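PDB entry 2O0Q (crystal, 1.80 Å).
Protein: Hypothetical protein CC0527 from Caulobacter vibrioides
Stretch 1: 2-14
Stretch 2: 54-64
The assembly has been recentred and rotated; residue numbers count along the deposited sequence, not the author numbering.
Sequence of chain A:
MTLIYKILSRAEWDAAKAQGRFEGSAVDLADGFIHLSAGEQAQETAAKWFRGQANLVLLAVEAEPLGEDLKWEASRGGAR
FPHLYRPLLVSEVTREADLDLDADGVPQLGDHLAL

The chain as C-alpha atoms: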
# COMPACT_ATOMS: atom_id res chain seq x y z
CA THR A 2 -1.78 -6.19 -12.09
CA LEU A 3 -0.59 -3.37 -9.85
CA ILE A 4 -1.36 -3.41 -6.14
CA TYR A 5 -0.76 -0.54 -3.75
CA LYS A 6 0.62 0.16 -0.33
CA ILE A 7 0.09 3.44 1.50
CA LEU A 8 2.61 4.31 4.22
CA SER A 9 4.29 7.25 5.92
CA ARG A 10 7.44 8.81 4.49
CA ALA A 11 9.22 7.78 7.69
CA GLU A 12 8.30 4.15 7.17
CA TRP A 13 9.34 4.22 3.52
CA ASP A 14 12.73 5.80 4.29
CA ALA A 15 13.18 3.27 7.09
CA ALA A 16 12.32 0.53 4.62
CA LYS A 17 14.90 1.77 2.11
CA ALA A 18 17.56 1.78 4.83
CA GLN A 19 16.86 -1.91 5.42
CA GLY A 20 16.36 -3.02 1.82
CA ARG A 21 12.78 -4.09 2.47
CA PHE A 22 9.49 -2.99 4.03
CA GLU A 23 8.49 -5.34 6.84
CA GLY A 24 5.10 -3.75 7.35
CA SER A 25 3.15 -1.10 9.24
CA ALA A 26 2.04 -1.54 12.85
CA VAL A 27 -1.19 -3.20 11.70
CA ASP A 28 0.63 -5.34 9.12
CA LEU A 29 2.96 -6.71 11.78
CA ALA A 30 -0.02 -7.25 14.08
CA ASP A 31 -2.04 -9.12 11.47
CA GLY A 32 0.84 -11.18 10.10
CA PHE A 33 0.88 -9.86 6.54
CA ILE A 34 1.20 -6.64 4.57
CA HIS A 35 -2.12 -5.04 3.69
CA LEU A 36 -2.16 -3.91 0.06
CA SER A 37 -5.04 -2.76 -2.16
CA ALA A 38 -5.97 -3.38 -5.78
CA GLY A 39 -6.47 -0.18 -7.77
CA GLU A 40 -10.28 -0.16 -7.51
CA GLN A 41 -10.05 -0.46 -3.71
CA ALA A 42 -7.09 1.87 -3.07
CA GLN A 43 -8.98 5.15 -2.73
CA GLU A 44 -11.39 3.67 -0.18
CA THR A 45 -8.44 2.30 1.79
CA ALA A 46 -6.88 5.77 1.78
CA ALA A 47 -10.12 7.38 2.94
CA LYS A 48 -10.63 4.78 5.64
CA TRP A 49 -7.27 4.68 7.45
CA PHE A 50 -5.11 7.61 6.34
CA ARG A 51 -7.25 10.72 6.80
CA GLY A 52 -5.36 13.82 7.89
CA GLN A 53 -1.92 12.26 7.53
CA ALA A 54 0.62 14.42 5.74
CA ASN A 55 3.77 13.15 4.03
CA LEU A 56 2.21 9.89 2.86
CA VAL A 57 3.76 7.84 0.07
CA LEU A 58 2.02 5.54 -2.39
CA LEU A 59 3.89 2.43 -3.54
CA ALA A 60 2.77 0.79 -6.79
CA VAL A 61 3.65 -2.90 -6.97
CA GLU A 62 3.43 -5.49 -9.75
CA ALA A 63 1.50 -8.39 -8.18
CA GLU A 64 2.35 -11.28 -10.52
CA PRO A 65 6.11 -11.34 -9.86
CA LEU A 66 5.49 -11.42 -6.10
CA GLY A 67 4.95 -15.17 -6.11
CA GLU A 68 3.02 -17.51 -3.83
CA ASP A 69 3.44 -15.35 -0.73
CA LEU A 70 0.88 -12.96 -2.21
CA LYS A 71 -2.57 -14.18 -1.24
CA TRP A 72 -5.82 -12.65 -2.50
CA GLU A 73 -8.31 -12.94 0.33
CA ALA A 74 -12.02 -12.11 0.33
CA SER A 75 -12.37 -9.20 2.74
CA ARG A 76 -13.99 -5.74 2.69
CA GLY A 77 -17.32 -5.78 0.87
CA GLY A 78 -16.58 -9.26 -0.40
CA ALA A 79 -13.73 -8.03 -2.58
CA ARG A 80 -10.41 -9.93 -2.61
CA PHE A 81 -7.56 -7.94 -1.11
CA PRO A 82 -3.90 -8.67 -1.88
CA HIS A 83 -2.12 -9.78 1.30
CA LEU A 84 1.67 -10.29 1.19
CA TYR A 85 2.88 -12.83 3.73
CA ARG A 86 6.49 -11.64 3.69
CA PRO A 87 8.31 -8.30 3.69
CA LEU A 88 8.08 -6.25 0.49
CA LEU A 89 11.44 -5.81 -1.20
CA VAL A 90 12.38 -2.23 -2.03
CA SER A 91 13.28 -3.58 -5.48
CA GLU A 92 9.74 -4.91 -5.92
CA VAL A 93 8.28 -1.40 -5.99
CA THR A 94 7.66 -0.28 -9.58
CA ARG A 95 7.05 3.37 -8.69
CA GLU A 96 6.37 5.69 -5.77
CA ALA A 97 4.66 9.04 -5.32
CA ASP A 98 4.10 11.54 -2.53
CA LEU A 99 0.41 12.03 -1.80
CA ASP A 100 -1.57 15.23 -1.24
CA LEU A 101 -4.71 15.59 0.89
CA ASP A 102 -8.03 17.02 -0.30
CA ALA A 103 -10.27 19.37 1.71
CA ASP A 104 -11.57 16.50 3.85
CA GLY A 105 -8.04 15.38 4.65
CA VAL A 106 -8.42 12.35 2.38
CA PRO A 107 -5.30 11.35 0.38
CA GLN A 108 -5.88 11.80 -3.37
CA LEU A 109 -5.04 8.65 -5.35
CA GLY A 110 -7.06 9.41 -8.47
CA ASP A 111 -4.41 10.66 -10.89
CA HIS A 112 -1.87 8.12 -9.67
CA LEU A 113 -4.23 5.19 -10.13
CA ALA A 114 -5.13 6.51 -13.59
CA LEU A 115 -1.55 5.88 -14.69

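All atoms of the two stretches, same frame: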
# COMPACT_ATOMS: atom_id res chain seq x y z
N THR A 2 -0.88 -6.95 -13.01
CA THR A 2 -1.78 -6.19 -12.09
C THR A 2 -0.98 -5.44 -11.04
O THR A 2 -0.09 -6.01 -10.41
CB THR A 2 -2.76 -7.14 -11.36
OG1 THR A 2 -3.52 -7.89 -12.32
CG2 THR A 2 -3.72 -6.34 -10.47
N LEU A 3 -1.28 -4.16 -10.86
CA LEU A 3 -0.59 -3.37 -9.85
C LEU A 3 -1.39 -3.37 -8.56
O LEU A 3 -2.62 -3.29 -8.58
CB LEU A 3 -0.44 -1.91 -10.30
CG LEU A 3 0.56 -1.53 -11.38
CD1 LEU A 3 0.55 -0.02 -11.55
CD2 LEU A 3 1.95 -2.01 -11.00
N ILE A 4 -0.70 -3.48 -7.43
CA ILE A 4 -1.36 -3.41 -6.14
C ILE A 4 -0.66 -2.25 -5.44
O ILE A 4 0.45 -1.86 -5.82
CB ILE A 4 -1.27 -4.72 -5.34
CG1 ILE A 4 0.18 -5.22 -5.28
CG2 ILE A 4 -2.19 -5.76 -5.98
CD1 ILE A 4 0.34 -6.46 -4.41
N TYR A 5 -1.31 -1.70 -4.42
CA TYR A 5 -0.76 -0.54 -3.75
C TYR A 5 -0.65 -0.60 -2.24
O TYR A 5 -1.47 -1.21 -1.56
CB TYR A 5 -1.59 0.69 -4.10
CG TYR A 5 -1.73 0.94 -5.59
CD1 TYR A 5 -2.63 0.21 -6.37
CD2 TYR A 5 -0.93 1.89 -6.22
CE1 TYR A 5 -2.73 0.43 -7.74
CE2 TYR A 5 -1.02 2.11 -7.58
CZ TYR A 5 -1.92 1.38 -8.34
OH TYR A 5 -1.98 1.61 -9.70
N LYS A 6 0.38 0.07 -1.75
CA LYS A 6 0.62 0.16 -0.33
C LYS A 6 0.71 1.65 -0.02
O LYS A 6 1.34 2.41 -0.76
CB LYS A 6 1.95 -0.51 0.06
CG LYS A 6 2.25 -0.47 1.56
CD LYS A 6 1.27 -1.34 2.35
CE LYS A 6 1.25 -0.98 3.83
NZ LYS A 6 0.28 -1.83 4.60
N ILE A 7 0.05 2.06 1.05
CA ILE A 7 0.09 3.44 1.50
C ILE A 7 0.83 3.41 2.83
O ILE A 7 0.49 2.62 3.71
CB ILE A 7 -1.34 4.00 1.71
CG1 ILE A 7 -2.09 4.02 0.37
CG2 ILE A 7 -1.27 5.41 2.31
CD1 ILE A 7 -3.56 4.41 0.47
N LEU A 8 1.85 4.25 2.97
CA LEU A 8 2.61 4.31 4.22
C LEU A 8 3.24 5.68 4.40
O LEU A 8 3.34 6.47 3.45
CB LEU A 8 3.70 3.22 4.25
CG LEU A 8 5.05 3.44 3.55
CD1 LEU A 8 5.97 2.28 3.87
CD2 LEU A 8 4.88 3.56 2.06
N SER A 9 3.67 5.96 5.62
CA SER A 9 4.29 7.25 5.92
C SER A 9 5.67 7.35 5.28
O SER A 9 6.31 6.34 4.99
CB SER A 9 4.42 7.43 7.43
OG SER A 9 5.42 6.58 7.97
N ARG A 10 6.12 8.58 5.06
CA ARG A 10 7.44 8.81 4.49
C ARG A 10 8.50 8.21 5.41
O ARG A 10 9.48 7.62 4.96
CB ARG A 10 7.67 10.32 4.32
CG ARG A 10 9.13 10.74 4.09
CD ARG A 10 9.79 10.00 2.94
NE ARG A 10 9.15 10.25 1.65
CZ ARG A 10 9.62 9.80 0.49
NH1 ARG A 10 10.74 9.09 0.47
NH2 ARG A 10 8.98 10.05 -0.64
N ALA A 11 8.28 8.33 6.72
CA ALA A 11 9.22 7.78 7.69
C ALA A 11 9.38 6.28 7.49
O ALA A 11 10.49 5.76 7.45
CB ALA A 11 8.73 8.07 9.11
N GLU A 12 8.26 5.59 7.35
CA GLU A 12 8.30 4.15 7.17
C GLU A 12 8.96 3.75 5.86
O GLU A 12 9.68 2.74 5.81
CB GLU A 12 6.88 3.58 7.27
CG GLU A 12 6.36 3.58 8.70
CD GLU A 12 4.88 3.26 8.79
OE1 GLU A 12 4.08 4.01 8.20
OE2 GLU A 12 4.52 2.27 9.47
N TRP A 13 8.74 4.53 4.81
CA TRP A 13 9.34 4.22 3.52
C TRP A 13 10.86 4.44 3.57
O TRP A 13 11.63 3.63 3.07
CB TRP A 13 8.71 5.07 2.41
CG TRP A 13 9.22 4.77 1.02
CD1 TRP A 13 9.58 5.69 0.08
CD2 TRP A 13 9.43 3.48 0.43
NE1 TRP A 13 10.01 5.05 -1.07
CE2 TRP A 13 9.93 3.69 -0.88
CE3 TRP A 13 9.26 2.16 0.88
CZ2 TRP A 13 10.24 2.64 -1.75
CZ3 TRP A 13 9.57 1.11 0.01
CH2 TRP A 13 10.06 1.36 -1.29
N ASP A 14 11.29 5.55 4.18
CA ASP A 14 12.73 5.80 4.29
C ASP A 14 13.37 4.69 5.12
O ASP A 14 14.44 4.19 4.79
CB ASP A 14 13.01 7.16 4.95
CG ASP A 14 12.74 8.33 4.03
OD1 ASP A 14 12.68 8.14 2.80
OD2 ASP A 14 12.60 9.46 4.55
N ALA A 54 -0.20 13.76 6.75
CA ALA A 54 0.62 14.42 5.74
C ALA A 54 1.87 13.58 5.49
O ALA A 54 2.21 12.69 6.28
CB ALA A 54 1.01 15.82 6.22
N ASN A 55 2.55 13.85 4.38
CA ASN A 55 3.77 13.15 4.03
C ASN A 55 3.58 11.66 3.80
O ASN A 55 4.41 10.85 4.21
CB ASN A 55 4.83 13.36 5.11
CG ASN A 55 5.10 14.83 5.38
OD1 ASN A 55 5.40 15.60 4.46
ND2 ASN A 55 4.98 15.23 6.64
N LEU A 56 2.48 11.29 3.16
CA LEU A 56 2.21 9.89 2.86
C LEU A 56 2.82 9.55 1.51
O LEU A 56 2.96 10.41 0.64
CB LEU A 56 0.71 9.60 2.81
CG LEU A 56 -0.08 9.62 4.12
CD1 LEU A 56 -1.56 9.38 3.83
CD2 LEU A 56 0.46 8.55 5.05
N VAL A 57 3.19 8.29 1.33
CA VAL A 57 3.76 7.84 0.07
C VAL A 57 2.95 6.66 -0.44
O VAL A 57 2.49 5.82 0.34
CB VAL A 57 5.26 7.46 0.22
CG1 VAL A 57 5.45 6.58 1.42
CG2 VAL A 57 5.76 6.78 -1.05
N LEU A 58 2.76 6.62 -1.75
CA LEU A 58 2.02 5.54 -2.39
C LEU A 58 3.01 4.66 -3.15
O LEU A 58 3.77 5.15 -3.98
CB LEU A 58 1.00 6.14 -3.37
CG LEU A 58 0.04 5.26 -4.18
CD1 LEU A 58 0.80 4.42 -5.17
CD2 LEU A 58 -0.78 4.38 -3.23
N LEU A 59 3.00 3.36 -2.85
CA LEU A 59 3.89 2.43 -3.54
C LEU A 59 3.05 1.59 -4.49
O LEU A 59 2.07 0.97 -4.08
CB LEU A 59 4.60 1.50 -2.55
CG LEU A 59 5.41 2.06 -1.38
CD1 LEU A 59 5.90 0.91 -0.51
CD2 LEU A 59 6.59 2.90 -1.89
N ALA A 60 3.45 1.58 -5.76
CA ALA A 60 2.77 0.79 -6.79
C ALA A 60 3.60 -0.47 -6.98
O ALA A 60 4.81 -0.40 -7.23
CB ALA A 60 2.69 1.58 -8.09
N VAL A 61 2.96 -1.63 -6.87
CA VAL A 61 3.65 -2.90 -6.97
C VAL A 61 3.04 -3.89 -7.97
O VAL A 61 1.83 -4.09 -7.99
CB VAL A 61 3.70 -3.59 -5.58
CG1 VAL A 61 4.33 -4.95 -5.70
CG2 VAL A 61 4.47 -2.71 -4.60
N GLU A 62 3.90 -4.50 -8.78
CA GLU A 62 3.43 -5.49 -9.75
C GLU A 62 3.14 -6.76 -8.94
O GLU A 62 4.04 -7.31 -8.31
CB GLU A 62 4.50 -5.77 -10.80
CG GLU A 62 3.92 -6.21 -12.12
CD GLU A 62 3.17 -5.09 -12.81
OE1 GLU A 62 2.22 -5.37 -13.57
OE2 GLU A 62 3.54 -3.91 -12.59
N ALA A 63 1.90 -7.21 -8.96
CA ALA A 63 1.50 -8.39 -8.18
C ALA A 63 2.02 -9.74 -8.66
O ALA A 63 2.50 -10.54 -7.86
CB ALA A 63 -0.02 -8.44 -8.07
N GLU A 64 1.92 -10.00 -9.96
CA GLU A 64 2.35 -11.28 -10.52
C GLU A 64 3.74 -11.75 -10.10
O GLU A 64 3.91 -12.88 -9.64
CB GLU A 64 2.24 -11.24 -12.04
O HOH W 1 -0.33 -9.50 -12.15

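Two antiparallel strands, 3-9 and 56-62, pair through a continuous ladder of backbone hydrogen bonds, and the helix that follows the first strand folds back to cover part of one face. Ile4, Lys6 and Leu8 each bond in both directions, to Val61, Leu59 and Val57; Ile4 N to Val61 O and Val61 N to Ile4 O are both 2.7 Å. Ala63 N to Thr2 O (2.7 Å) and Arg10 N to Asn55 O (3.0 Å) extend the ladder at its two ends.

Side chains alternate between faces. The contact buries 1022 Å² counted over both sides, with large shares from Val57 and Leu59, whose apolar side chains have no polar group to leave unsatisfied. On one face, the ring edge of Tyr5 meets Leu58, Tyr5 CD2 lying 3.2 Å from Leu58 CD1, while the small Ala60 leaves room for the ring beside it, its CB 3.8 Å from Tyr5 CE2. Ile7 CG1 packs on Leu58 CD2 at 3.8 Å.

On the other face, Leu8 CD2 presses against Val57 CG1 (3.1 Å), and Trp13 closes over this apolar patch: Leu59 CD2 lies over its six-membered ring, 3.5 Å from the centroid, a CH-pi contact suited to a broad aromatic surface. Lys6 contributes its aliphatic base here, Lys6 CB to Leu59 CB being 4.2 Å.

Ser9 suits the strand-to-helix turn because its OG accepts from Glu12 N (3.1 Å), capping the helix that carries Trp13.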